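Local coordinates for protein adenylyltransferase and sulfurtransferase uba4 (PDB 6YUB) that probably activates a ubiquitin-like sulfur carrier by adenylating its C-terminal glycine and then helps load it with sulfur, for tRNA thiolation and molybdenum cofactor synthesis, at residues I141-V146 with C279-E284; C184-F189 with G296-V301. One frame throughout, in Å; residues are numbered along the deposited sequence.

Interaction 1. Residues I141-V146 with C279-E284; sequences ISDVCV and CFACGE. With ZN (zinc ion), chain E.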
loop_
_atom_site.group_PDB
_atom_site.type_symbol
_atom_site.label_atom_id
_atom_site.label_comp_id
_atom_site.label_asym_id
_atom_site.label_seq_id
_atom_site.Cartn_x
_atom_site.Cartn_y
_atom_site.Cartn_z
ATOM N N ILE B 141 -9.586 1.177 23.145
ATOM C CA ILE B 141 -10.652 0.912 22.183
ATOM C C ILE B 141 -10.892 -0.588 22.057
ATOM O O ILE B 141 -12.039 -1.051 22.067
ATOM C CB ILE B 141 -10.312 1.563 20.829
ATOM C CG1 ILE B 141 -10.319 3.088 20.966
ATOM C CG2 ILE B 141 -11.302 1.130 19.763
ATOM C CD1 ILE B 141 -9.565 3.812 19.858
ATOM N N SER B 142 -9.821 -1.374 21.956
ATOM C CA SER B 142 -9.976 -2.825 21.918
ATOM C C SER B 142 -10.764 -3.325 23.124
ATOM O O SER B 142 -11.750 -4.061 22.982
ATOM C CB SER B 142 -8.604 -3.494 21.856
ATOM O OG SER B 142 -8.714 -4.856 21.493
ATOM N N ASP B 143 -10.346 -2.927 24.328
ATOM C CA ASP B 143 -11.047 -3.351 25.535
ATOM C C ASP B 143 -12.536 -3.035 25.451
ATOM O O ASP B 143 -13.382 -3.913 25.660
ATOM C CB ASP B 143 -10.412 -2.685 26.757
ATOM C CG ASP B 143 -9.019 -3.217 27.050
ATOM O OD1 ASP B 143 -8.616 -4.215 26.406
ATOM O OD2 ASP B 143 -8.326 -2.643 27.915
ATOM N N VAL B 144 -12.876 -1.785 25.118
ATOM C CA VAL B 144 -14.276 -1.377 25.086
ATOM C C VAL B 144 -15.037 -2.140 24.008
ATOM O O VAL B 144 -16.189 -2.546 24.210
ATOM C CB VAL B 144 -14.372 0.148 24.881
ATOM C CG1 VAL B 144 -15.811 0.569 24.630
ATOM C CG2 VAL B 144 -13.797 0.878 26.085
ATOM N N CYS B 145 -14.415 -2.347 22.847
ATOM C CA CYS B 145 -15.062 -3.126 21.797
ATOM C C CYS B 145 -15.363 -4.543 22.266
ATOM O O CYS B 145 -16.432 -5.092 21.971
ATOM C CB CYS B 145 -14.184 -3.145 20.547
ATOM S SG CYS B 145 -14.217 -1.583 19.644
ATOM N N VAL B 146 -14.428 -5.158 22.996
ATOM C CA VAL B 146 -14.679 -6.486 23.539
ATOM C C VAL B 146 -15.863 -6.457 24.492
ATOM O O VAL B 146 -16.745 -7.327 24.435
ATOM C CB VAL B 146 -13.407 -7.023 24.226
ATOM C CG1 VAL B 146 -13.755 -8.164 25.169
ATOM C CG2 VAL B 146 -12.396 -7.467 23.178
ATOM N N CYS B 279 -6.400 -14.290 27.990
ATOM C CA CYS B 279 -6.248 -12.882 27.651
ATOM C C CYS B 279 -6.801 -12.008 28.768
ATOM O O CYS B 279 -7.909 -12.240 29.259
ATOM C CB CYS B 279 -6.956 -12.557 26.341
ATOM S SG CYS B 279 -7.085 -10.773 26.051
ATOM N N PHE B 280 -6.028 -10.992 29.154
ATOM C CA PHE B 280 -6.444 -10.087 30.220
ATOM C C PHE B 280 -7.847 -9.538 29.987
ATOM O O PHE B 280 -8.613 -9.356 30.941
ATOM C CB PHE B 280 -5.433 -8.940 30.341
ATOM C CG PHE B 280 -5.871 -7.831 31.257
ATOM C CD1 PHE B 280 -5.699 -7.936 32.623
ATOM C CD2 PHE B 280 -6.439 -6.677 30.743
ATOM C CE1 PHE B 280 -6.097 -6.915 33.468
ATOM C CE2 PHE B 280 -6.843 -5.650 31.588
ATOM C CZ PHE B 280 -6.670 -5.775 32.947
ATOM N N ALA B 281 -8.206 -9.282 28.727
ATOM C CA ALA B 281 -9.442 -8.584 28.401
ATOM C C ALA B 281 -10.575 -9.517 27.986
ATOM O O ALA B 281 -11.684 -9.412 28.522
ATOM C CB ALA B 281 -9.181 -7.562 27.283
ATOM N N CYS B 282 -10.330 -10.415 27.027
ATOM C CA CYS B 282 -11.378 -11.267 26.486
ATOM C C CYS B 282 -11.261 -12.720 26.926
ATOM O O CYS B 282 -12.116 -13.533 26.560
ATOM C CB CYS B 282 -11.379 -11.193 24.950
ATOM S SG CYS B 282 -9.833 -11.695 24.134
ATOM N N GLY B 283 -10.249 -13.065 27.712
ATOM C CA GLY B 283 -10.013 -14.440 28.085
ATOM C C GLY B 283 -10.905 -14.920 29.213
ATOM O O GLY B 283 -11.773 -14.210 29.719
ATOM N N GLU B 284 -10.671 -16.171 29.606
ATOM C CA GLU B 284 -11.407 -16.769 30.711
ATOM C C GLU B 284 -11.087 -16.043 32.011
ATOM O O GLU B 284 -9.956 -15.605 32.235
ATOM C CB GLU B 284 -11.052 -18.253 30.827
ATOM C CG GLU B 284 -12.024 -19.085 31.646
ATOM C CD GLU B 284 -11.736 -20.573 31.545
ATOM O OE1 GLU B 284 -10.553 -20.964 31.672
ATOM O OE2 GLU B 284 -12.689 -21.351 31.327
HETATM ZN ZN ZN E . -7.927 -10.616 23.877
#

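Interaction 2. Residues C184-F189 with G296-V301; sequences CYRCCF and GNPNYV. With ZN (zinc ion), chain E.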
loop_
_atom_site.group_PDB
_atom_site.type_symbol
_atom_site.label_atom_id
_atom_site.label_comp_id
_atom_site.label_asym_id
_atom_site.label_seq_id
_atom_site.Cartn_x
_atom_site.Cartn_y
_atom_site.Cartn_z
ATOM N N CYS B 184 -8.786 -10.226 20.336
ATOM C CA CYS B 184 -8.770 -8.797 20.601
ATOM C C CYS B 184 -7.338 -8.288 20.418
ATOM O O CYS B 184 -6.413 -9.052 20.117
ATOM C CB CYS B 184 -9.300 -8.501 22.003
ATOM S SG CYS B 184 -8.030 -8.402 23.253
ATOM N N TYR B 185 -7.146 -6.979 20.607
ATOM C CA TYR B 185 -5.823 -6.402 20.384
ATOM C C TYR B 185 -4.801 -6.931 21.388
ATOM O O TYR B 185 -3.615 -7.051 21.056
ATOM C CB TYR B 185 -5.896 -4.874 20.444
ATOM C CG TYR B 185 -4.650 -4.175 19.936
ATOM C CD1 TYR B 185 -4.432 -4.003 18.575
ATOM C CD2 TYR B 185 -3.698 -3.682 20.817
ATOM C CE1 TYR B 185 -3.293 -3.363 18.104
ATOM C CE2 TYR B 185 -2.558 -3.043 20.358
ATOM C CZ TYR B 185 -2.361 -2.888 19.003
ATOM O OH TYR B 185 -1.228 -2.253 18.545
ATOM N N ARG B 186 -5.231 -7.249 22.612
ATOM C CA ARG B 186 -4.307 -7.821 23.585
ATOM C C ARG B 186 -3.929 -9.249 23.207
ATOM O O ARG B 186 -2.780 -9.663 23.396
ATOM C CB ARG B 186 -4.922 -7.788 24.982
ATOM C CG ARG B 186 -4.968 -6.409 25.617
ATOM C CD ARG B 186 -5.683 -6.457 26.957
ATOM N NE ARG B 186 -5.979 -5.124 27.470
ATOM C CZ ARG B 186 -5.151 -4.401 28.219
ATOM N NH1 ARG B 186 -3.959 -4.877 28.555
ATOM N NH2 ARG B 186 -5.519 -3.200 28.631
ATOM N N CYS B 187 -4.884 -10.019 22.674
ATOM C CA CYS B 187 -4.580 -11.367 22.213
ATOM C C CYS B 187 -3.397 -11.375 21.253
ATOM O O CYS B 187 -2.634 -12.346 21.211
ATOM C CB CYS B 187 -5.798 -11.983 21.520
ATOM S SG CYS B 187 -7.191 -12.386 22.583
ATOM N N CYS B 188 -3.229 -10.302 20.478
ATOM C CA CYS B 188 -2.193 -10.243 19.458
ATOM C C CYS B 188 -0.902 -9.608 19.961
ATOM O O CYS B 188 0.188 -10.039 19.570
ATOM C CB CYS B 188 -2.697 -9.454 18.243
ATOM S SG CYS B 188 -4.241 -10.048 17.521
ATOM N N PHE B 189 -0.998 -8.590 20.817
ATOM C CA PHE B 189 0.158 -7.787 21.194
ATOM C C PHE B 189 0.199 -7.579 22.698
ATOM O O PHE B 189 -0.814 -7.219 23.305
ATOM C CB PHE B 189 0.129 -6.425 20.486
ATOM C CG PHE B 189 -0.149 -6.511 19.017
ATOM C CD1 PHE B 189 0.747 -7.139 18.168
ATOM C CD2 PHE B 189 -1.300 -5.961 18.481
ATOM C CE1 PHE B 189 0.498 -7.224 16.815
ATOM C CE2 PHE B 189 -1.554 -6.040 17.124
ATOM C CZ PHE B 189 -0.654 -6.671 16.291
ATOM N N GLY B 296 -10.290 4.119 36.095
ATOM C CA GLY B 296 -8.848 4.040 36.010
ATOM C C GLY B 296 -8.253 2.671 36.244
ATOM O O GLY B 296 -7.039 2.572 36.457
ATOM N N ASN B 297 -9.060 1.617 36.221
ATOM C CA ASN B 297 -8.567 0.245 36.354
ATOM C C ASN B 297 -9.042 -0.581 35.165
ATOM O O ASN B 297 -10.230 -0.951 35.109
ATOM C CB ASN B 297 -9.059 -0.384 37.659
ATOM C CG ASN B 297 -8.569 -1.809 37.840
ATOM O OD1 ASN B 297 -7.470 -2.158 37.413
ATOM N ND2 ASN B 297 -9.388 -2.641 38.472
ATOM N N PRO B 298 -8.172 -0.928 34.204
ATOM C CA PRO B 298 -6.725 -0.680 34.199
ATOM C C PRO B 298 -6.353 0.760 33.877
ATOM O O PRO B 298 -7.215 1.569 33.540
ATOM C CB PRO B 298 -6.217 -1.627 33.104
ATOM C CG PRO B 298 -7.360 -1.713 32.145
ATOM C CD PRO B 298 -8.619 -1.624 32.980
ATOM N N ASN B 299 -5.067 1.067 33.992
ATOM C CA ASN B 299 -4.535 2.383 33.664
ATOM C C ASN B 299 -3.831 2.304 32.316
ATOM O O ASN B 299 -2.939 1.471 32.124
ATOM C CB ASN B 299 -3.569 2.868 34.746
ATOM C CG ASN B 299 -3.419 4.376 34.755
ATOM O OD1 ASN B 299 -4.317 5.099 35.194
ATOM N ND2 ASN B 299 -2.277 4.860 34.279
ATOM N N TYR B 300 -4.237 3.162 31.384
ATOM C CA TYR B 300 -3.686 3.158 30.028
ATOM C C TYR B 300 -2.502 4.114 29.994
ATOM O O TYR B 300 -2.623 5.286 29.637
ATOM C CB TYR B 300 -4.769 3.518 29.020
ATOM C CG TYR B 300 -5.905 2.517 29.025
ATOM C CD1 TYR B 300 -5.844 1.368 28.248
ATOM C CD2 TYR B 300 -7.022 2.707 29.832
ATOM C CE1 TYR B 300 -6.869 0.445 28.260
ATOM C CE2 TYR B 300 -8.053 1.787 29.851
ATOM C CZ TYR B 300 -7.972 0.656 29.059
ATOM O OH TYR B 300 -8.993 -0.268 29.072
ATOM N N VAL B 301 -1.335 3.592 30.376
ATOM C CA VAL B 301 -0.127 4.399 30.450
ATOM C C VAL B 301 0.351 4.747 29.049
ATOM O O VAL B 301 0.318 3.914 28.133
ATOM C CB VAL B 301 0.962 3.652 31.241
ATOM C CG1 VAL B 301 1.143 2.234 30.701
ATOM C CG2 VAL B 301 2.280 4.412 31.189
HETATM ZN ZN ZN E . -7.927 -10.616 23.877
#

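Interaction 1. Residues I141-V146 with C279-E284
Asp143 OD2 is gripped by two groups, a hydrogen bond from the hydroxyl of Tyr300 and a salt bridge to Arg186, while the other carboxylate oxygen, OD1, rests 3.5 Å from the methyl CB of Ala281. The contact joins helix 135-148 of the Rossmann-like ThiF/MoeB fold, the N-terminal adenylyltransferase part of the protein, to a CxxC turn, half of a four-cysteine zinc site. The arginine and the phenol probably offset the charge of the carboxylate and favour its ionised form. One helical turn on, Val146 places CG1 anti to its N (chi1 162°), a setting that sends this branch to the CB of Cys282 at 3.9 Å. The helix thus meets the turn through one carboxylate-methyl touch and one apolar touch, while the turn itself is organised around the metal. Zinc is bound by Cys279 SG at 2.3 Å and Cys282 SG at 2.2 Å, with Cys184 and Cys187 completing the set. Two backbone amides also point at the first thiolate, which would help to spread its charge: Ala281 N lies 3.3 Å from Cys279 SG, and Cys282 N donates to Cys279 SG at 3.4 Å, almost straight at 174°.

Interaction 2. Residues C184-F189 with G296-V301
Arg186 reaches Tyr300 and Pro298 across an unusually wide gap, for even the nearest CA atoms of the two segments, those of Arg186 and Tyr300, lie 12.7 Å apart. The contact ties the Cys184-Cys187 pair of the four-cysteine zinc site, at the start of the short helix 185-188, to the loop after helix 290-294. The span is bridged by an arginine chain extended from CG to NE (chi2 176°), whose stem runs past Cys279, Phe280 and Ala281. At its end NH2 comes within 3.9 Å of Tyr300 CE1, which sits at the guanidinium edge, near the plane of that group. Because guanidinium and ring are turned 50° apart, the pair does not stack; it is a van der Waals approach between groups that share Asp143 as their polar partner. Pro298 CG adds an oblique touch at 4.2 Å from the same NH2. The peptide before this proline is cis, and the ring also packs on Leu288 and Ile293. Gly296, with positive phi, is the C-prime residue of a Schellman motif that ends helix 290-294. On the other segment Arg186 lies between two zinc-binding residues. Cys184 and Cys187 each bind the metal through SG and form a capping box at the helix start, their thiolates accepting one another's amides. Cys187 N reaches Cys184 SG at 3.6 Å, and in return Cys184 N points at Cys187 SG over 3.5 Å, with an angle of 169° at the hydrogen.

Overall arrangement
Interaction 1 is buried and interaction 2 lies nearer the surface, yet they illustrate one principle: a single metal can staple together segments far apart in sequence. Each supplies one CxxC pair, 279-284 in the first and 184-189 in the second, and the two pairs meet at the zinc with Cys282 SG and Cys187 SG 3.1 Å apart. Helix 135-148 links them further, for Ser142 OG accepts from Tyr185 N and Val146 CG2 packs 3.5 Å from Cys184 CB. Their chemistry differs: interaction 1 pairs a buried carboxylate and a valine branch with the turn, interaction 2 relies on one long charged side chain. Asp143 belongs to the first but serves the second.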